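Local structure of uncharacterized protein (Parabacteroides merdae, 4R7F) at residues F5-V19 with P126-V138. The protein is of unknown function, but contains a domain related to the first domain of type 9 secretion system plug proteins and has three immunoglobulin-like beta-sandwich domains. Residues are numbered along the deposited sequence; the frame is centred on the assembly and turned at random. Where two conformers were deposited one is given.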
loop_
_atom_site.group_PDB
_atom_site.type_symbol
_atom_site.label_atom_id
_atom_site.label_comp_id
_atom_site.label_asym_id
_atom_site.label_seq_id
_atom_site.Cartn_x
_atom_site.Cartn_y
_atom_site.Cartn_z
ATOM N N PHE A 5 17.590 -17.164 -17.640
ATOM C CA PHE A 5 16.546 -16.521 -18.408
ATOM C C PHE A 5 16.031 -15.345 -17.595
ATOM O O PHE A 5 15.758 -15.467 -16.405
ATOM C CB PHE A 5 15.393 -17.482 -18.716
ATOM C CG PHE A 5 15.803 -18.655 -19.542
ATOM C CD1 PHE A 5 16.478 -19.707 -18.974
ATOM C CD2 PHE A 5 15.551 -18.682 -20.899
ATOM C CE1 PHE A 5 16.914 -20.769 -19.754
ATOM C CE2 PHE A 5 15.953 -19.737 -21.670
ATOM C CZ PHE A 5 16.648 -20.775 -21.109
ATOM N N PHE A 6 15.918 -14.211 -18.256
ATOM C CA PHE A 6 15.459 -13.006 -17.628
ATOM C C PHE A 6 14.748 -12.199 -18.659
ATOM O O PHE A 6 14.998 -12.340 -19.864
ATOM C CB PHE A 6 16.622 -12.219 -17.000
ATOM C CG PHE A 6 17.724 -11.839 -17.946
ATOM C CD1 PHE A 6 18.786 -12.714 -18.194
ATOM C CD2 PHE A 6 17.751 -10.591 -18.526
ATOM C CE1 PHE A 6 19.834 -12.354 -19.023
ATOM C CE2 PHE A 6 18.802 -10.218 -19.381
ATOM C CZ PHE A 6 19.845 -11.094 -19.632
ATOM N N THR A 7 13.828 -11.377 -18.207
ATOM C CA THR A 7 13.106 -10.532 -19.140
ATOM C C THR A 7 14.068 -9.577 -19.798
ATOM O O THR A 7 14.726 -8.780 -19.119
ATOM C CB THR A 7 12.016 -9.774 -18.428
ATOM O OG1 THR A 7 11.099 -10.735 -17.887
ATOM C CG2 THR A 7 11.290 -8.812 -19.402
ATOM N N ASP A 8 14.154 -9.693 -21.115
ATOM C CA ASP A 8 15.067 -8.904 -21.948
ATOM C C ASP A 8 14.648 -8.879 -23.429
ATOM O O ASP A 8 14.013 -9.778 -23.917
ATOM C CB ASP A 8 16.458 -9.496 -21.845
ATOM C CG ASP A 8 17.551 -8.533 -22.277
ATOM O OD1 ASP A 8 17.346 -7.292 -22.283
ATOM O OD2 ASP A 8 18.632 -9.044 -22.619
ATOM N N VAL A 9 14.969 -7.802 -24.116
ATOM C CA VAL A 9 14.675 -7.636 -25.519
ATOM C C VAL A 9 15.974 -7.736 -26.310
ATOM O O VAL A 9 16.937 -7.103 -25.958
ATOM C CB VAL A 9 14.047 -6.259 -25.766
ATOM C CG1 VAL A 9 13.913 -5.969 -27.263
ATOM C CG2 VAL A 9 12.696 -6.195 -25.104
ATOM N N ASN A 10 15.994 -8.533 -27.374
ATOM C CA ASN A 10 17.192 -8.745 -28.174
ATOM C C ASN A 10 17.005 -8.294 -29.615
ATOM O O ASN A 10 17.741 -8.716 -30.466
ATOM C CB ASN A 10 17.554 -10.244 -28.210
ATOM C CG ASN A 10 17.477 -10.891 -26.850
ATOM O OD1 ASN A 10 18.285 -10.599 -25.956
ATOM N ND2 ASN A 10 16.481 -11.743 -26.664
ATOM N N SER A 11 15.973 -7.527 -29.909
ATOM C CA SER A 11 15.742 -7.076 -31.264
ATOM C C SER A 11 15.513 -5.597 -31.253
ATOM O O SER A 11 14.779 -5.105 -30.420
ATOM C CB SER A 11 14.532 -7.761 -31.861
ATOM O OG SER A 11 14.093 -7.073 -33.026
ATOM N N LYS A 12 16.121 -4.882 -32.191
ATOM C CA LYS A 12 15.918 -3.439 -32.272
ATOM C C LYS A 12 14.514 -3.044 -32.721
ATOM O O LYS A 12 14.142 -1.876 -32.546
ATOM C CB LYS A 12 16.943 -2.822 -33.173
ATOM C CG LYS A 12 18.342 -3.016 -32.642
ATOM C CD LYS A 12 19.379 -2.654 -33.681
ATOM C CE LYS A 12 20.783 -2.734 -33.119
ATOM N NZ LYS A 12 21.748 -3.089 -34.182
ATOM N N GLN A 13 13.777 -4.009 -33.305
ATOM C CA GLN A 13 12.405 -3.707 -33.779
ATOM C C GLN A 13 11.325 -3.927 -32.687
ATOM O O GLN A 13 10.182 -3.552 -32.881
ATOM C CB GLN A 13 12.034 -4.461 -35.078
ATOM C CG GLN A 13 12.784 -4.067 -36.367
ATOM C CD GLN A 13 12.640 -2.608 -36.829
ATOM O OE1 GLN A 13 12.921 -1.660 -36.088
ATOM N NE2 GLN A 13 12.282 -2.435 -38.095
ATOM N N ILE A 14 11.691 -4.450 -31.520
ATOM C CA ILE A 14 10.748 -4.716 -30.427
ATOM C C ILE A 14 10.891 -3.623 -29.353
ATOM O O ILE A 14 11.993 -3.321 -28.902
ATOM C CB ILE A 14 11.061 -6.136 -29.823
ATOM C CG1 ILE A 14 10.846 -7.238 -30.871
ATOM C CG2 ILE A 14 10.290 -6.435 -28.543
ATOM C CD1 ILE A 14 9.444 -7.294 -31.429
ATOM N N LYS A 15 9.789 -3.037 -28.908
ATOM C CA LYS A 15 9.869 -1.995 -27.880
ATOM C C LYS A 15 8.759 -2.181 -26.894
ATOM O O LYS A 15 7.735 -2.812 -27.204
ATOM C CB LYS A 15 9.736 -0.611 -28.487
ATOM C CG LYS A 15 10.792 -0.253 -29.511
ATOM C CD LYS A 15 12.147 -0.039 -28.864
ATOM C CE LYS A 15 13.129 0.532 -29.884
ATOM N NZ LYS A 15 14.535 0.042 -29.735
ATOM N N THR A 16 8.987 -1.652 -25.695
ATOM C CA THR A 16 7.947 -1.461 -24.678
ATOM C C THR A 16 7.376 -2.795 -24.278
ATOM O O THR A 16 6.150 -2.993 -24.178
ATOM C CB THR A 16 6.874 -0.468 -25.189
ATOM O OG1 THR A 16 7.543 0.674 -25.750
ATOM C CG2 THR A 16 5.969 -0.020 -24.082
ATOM N N LEU A 17 8.290 -3.732 -24.068
ATOM C CA LEU A 17 7.927 -5.023 -23.506
ATOM C C LEU A 17 7.466 -4.841 -22.065
ATOM O O LEU A 17 8.208 -4.338 -21.244
ATOM C CB LEU A 17 9.101 -5.965 -23.532
ATOM C CG LEU A 17 8.869 -7.330 -22.910
ATOM C CD1 LEU A 17 7.853 -8.125 -23.710
ATOM C CD2 LEU A 17 10.193 -8.072 -22.865
ATOM N N GLN A 18 6.235 -5.257 -21.793
ATOM C CA GLN A 18 5.666 -5.274 -20.463
ATOM C C GLN A 18 5.201 -6.674 -20.109
ATOM O O GLN A 18 4.594 -7.368 -20.928
ATOM C CB GLN A 18 4.448 -4.357 -20.393
ATOM C CG GLN A 18 4.746 -2.912 -20.728
ATOM C CD GLN A 18 3.507 -2.023 -20.673
ATOM O OE1 GLN A 18 2.868 -1.724 -21.702
ATOM N NE2 GLN A 18 3.175 -1.590 -19.483
ATOM N N VAL A 19 5.509 -7.054 -18.876
ATOM C CA VAL A 19 5.026 -8.246 -18.216
ATOM C C VAL A 19 4.315 -7.839 -16.909
ATOM O O VAL A 19 4.928 -7.316 -15.983
ATOM C CB VAL A 19 6.199 -9.179 -17.919
ATOM C CG1 VAL A 19 5.705 -10.462 -17.258
ATOM C CG2 VAL A 19 6.972 -9.446 -19.206
ATOM N N PRO A 126 12.855 -19.299 -36.413
ATOM C CA PRO A 126 12.637 -19.833 -35.055
ATOM C C PRO A 126 13.869 -19.955 -34.147
ATOM O O PRO A 126 13.713 -20.154 -32.938
ATOM C CB PRO A 126 12.029 -21.225 -35.307
ATOM C CG PRO A 126 11.564 -21.212 -36.722
ATOM C CD PRO A 126 12.516 -20.305 -37.437
ATOM N N ASP A 127 15.074 -19.863 -34.705
ATOM C CA ASP A 127 16.287 -19.990 -33.895
ATOM C C ASP A 127 16.807 -18.641 -33.396
ATOM O O ASP A 127 17.655 -18.630 -32.509
ATOM C CB ASP A 127 17.387 -20.749 -34.650
ATOM C CG ASP A 127 17.026 -22.223 -34.913
ATOM O OD1 ASP A 127 16.457 -22.902 -34.030
ATOM O OD2 ASP A 127 17.328 -22.717 -36.019
ATOM N N GLN A 128 16.317 -17.525 -33.958
ATOM C CA GLN A 128 16.654 -16.206 -33.393
ATOM C C GLN A 128 15.535 -15.699 -32.459
ATOM O O GLN A 128 14.464 -15.233 -32.867
ATOM C CB GLN A 128 17.047 -15.182 -34.467
ATOM C CG GLN A 128 17.602 -13.856 -33.924
ATOM C CD GLN A 128 18.901 -13.951 -33.110
ATOM O OE1 GLN A 128 19.579 -14.983 -33.065
ATOM N NE2 GLN A 128 19.248 -12.850 -32.462
ATOM N N ILE A 129 15.809 -15.815 -31.160
ATOM C CA ILE A 129 14.892 -15.331 -30.139
ATOM C C ILE A 129 14.977 -13.813 -30.112
ATOM O O ILE A 129 16.077 -13.262 -29.927
ATOM C CB ILE A 129 15.245 -15.858 -28.727
ATOM C CG1 ILE A 129 15.202 -17.396 -28.667
ATOM C CG2 ILE A 129 14.294 -15.272 -27.693
ATOM C CD1 ILE A 129 13.969 -18.008 -29.293
ATOM N N ILE A 130 13.824 -13.149 -30.289
ATOM C CA ILE A 130 13.778 -11.697 -30.267
ATOM C C ILE A 130 13.544 -11.055 -28.898
ATOM O O ILE A 130 13.924 -9.896 -28.694
ATOM C CB ILE A 130 12.750 -11.112 -31.267
ATOM C CG1 ILE A 130 11.327 -11.513 -30.930
ATOM C CG2 ILE A 130 13.116 -11.514 -32.691
ATOM C CD1 ILE A 130 10.330 -10.846 -31.839
ATOM N N PHE A 131 12.857 -11.759 -27.999
ATOM C CA PHE A 131 12.799 -11.378 -26.591
ATOM C C PHE A 131 12.389 -12.560 -25.737
ATOM O O PHE A 131 11.839 -13.519 -26.227
ATOM C CB PHE A 131 11.884 -10.182 -26.367
ATOM C CG PHE A 131 10.406 -10.483 -26.424
ATOM C CD1 PHE A 131 9.755 -11.048 -25.339
ATOM C CD2 PHE A 131 9.658 -10.122 -27.532
ATOM C CE1 PHE A 131 8.396 -11.284 -25.357
ATOM C CE2 PHE A 131 8.291 -10.350 -27.564
ATOM C CZ PHE A 131 7.661 -10.932 -26.486
ATOM N N THR A 132 12.708 -12.462 -24.465
ATOM C CA THR A 132 12.263 -13.360 -23.422
ATOM C C THR A 132 11.429 -12.557 -22.413
ATOM O O THR A 132 11.816 -11.467 -22.017
ATOM C CB THR A 132 13.503 -13.953 -22.759
ATOM O OG1 THR A 132 14.257 -14.605 -23.768
ATOM C CG2 THR A 132 13.156 -14.951 -21.704
ATOM N N ALA A 133 10.258 -13.066 -22.048
ATOM C CA ALA A 133 9.454 -12.488 -20.972
ATOM C C ALA A 133 9.276 -13.503 -19.864
ATOM O O ALA A 133 8.918 -14.645 -20.112
ATOM C CB ALA A 133 8.117 -12.052 -21.474
ATOM N N CYS A 134 9.569 -13.086 -18.636
ATOM C CA CYS A 134 9.670 -13.999 -17.502
ATOM C C CYS A 134 8.630 -13.659 -16.426
ATOM O O CYS A 134 8.444 -12.487 -16.093
ATOM C CB CYS A 134 11.064 -13.883 -16.876
ATOM S SG CYS A 134 12.389 -14.688 -17.770
ATOM N N PHE A 135 7.987 -14.694 -15.878
ATOM C CA PHE A 135 6.998 -14.564 -14.818
ATOM C C PHE A 135 6.991 -15.858 -14.022
ATOM O O PHE A 135 7.568 -16.880 -14.437
ATOM C CB PHE A 135 5.592 -14.268 -15.372
ATOM C CG PHE A 135 5.031 -15.365 -16.230
ATOM C CD1 PHE A 135 5.271 -15.388 -17.595
ATOM C CD2 PHE A 135 4.281 -16.396 -15.668
ATOM C CE1 PHE A 135 4.778 -16.421 -18.383
ATOM C CE2 PHE A 135 3.793 -17.441 -16.441
ATOM C CZ PHE A 135 4.041 -17.448 -17.803
ATOM N N SER A 136 6.355 -15.818 -12.867
ATOM C CA SER A 136 6.314 -16.996 -12.035
ATOM C C SER A 136 4.874 -17.413 -11.740
ATOM O O SER A 136 3.951 -16.587 -11.724
ATOM C CB SER A 136 7.046 -16.729 -10.727
ATOM O OG SER A 136 8.430 -16.458 -10.926
ATOM N N VAL A 137 4.720 -18.696 -11.470
ATOM C CA VAL A 137 3.445 -19.283 -11.151
ATOM C C VAL A 137 3.545 -19.942 -9.793
ATOM O O VAL A 137 4.376 -20.858 -9.603
ATOM C CB VAL A 137 3.092 -20.340 -12.183
ATOM C CG1 VAL A 137 1.856 -21.107 -11.751
ATOM C CG2 VAL A 137 2.890 -19.681 -13.545
ATOM N N VAL A 138 2.731 -19.448 -8.843
ATOM C CA VAL A 138 2.777 -19.904 -7.442
ATOM C C VAL A 138 1.605 -20.858 -7.100
ATOM O O VAL A 138 0.493 -20.675 -7.583
ATOM C CB VAL A 138 2.879 -18.710 -6.448
ATOM C CG1 VAL A 138 1.750 -17.693 -6.591
ATOM C CG2 VAL A 138 2.960 -19.191 -5.013
HETATM O O HOH W 1 9.536 -10.198 -15.721
HETATM O O HOH W 2 16.115 -12.935 -24.548
#
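A short antiparallel ladder at the edge of an immunoglobulin-like beta sandwich joins Asp8 and Val9 to strand 129-138. Asp8 and Thr132 form its hydrogen-bonded pair, Asp8 N to Thr132 O at 3.1 Å and Thr132 N to Asp8 O at 3.0 Å. Past the non-hydrogen-bonded pair Val9-Phe131, Asn10 N donates to Ile130 O at 2.8 Å, from above the carbonyl plane. At the other end a side chain takes over: Thr7 OG1, anti to its own carbonyl carbon (chi1 -62°), accepts a hydrogen bond from Cys134 N at 2.9 Å and shares a water with Cys134 O. A valine in place of Thr7 would probably leave Cys134 N without this acceptor and the water without one of its anchors. After the type I turn Ser11-Ile14 the chain enters strand 14-21 of the facing sheet, so one segment serves both layers. Between them, Leu17 CD1 sits over one face of the Phe131 ring, 3.9 Å from its centroid (CH-pi); Phe43 meets this ring edge-to-face. Ile14 crosses Ile130 at about a right angle, CD1 to CD1 at 3.7 Å, while Val19 CG2 packs on Ala133 CB at 3.6 Å. On the ladder's other face, Thr132 OG1 bonds to Gln119 and, through a water, to Asn10 ND2.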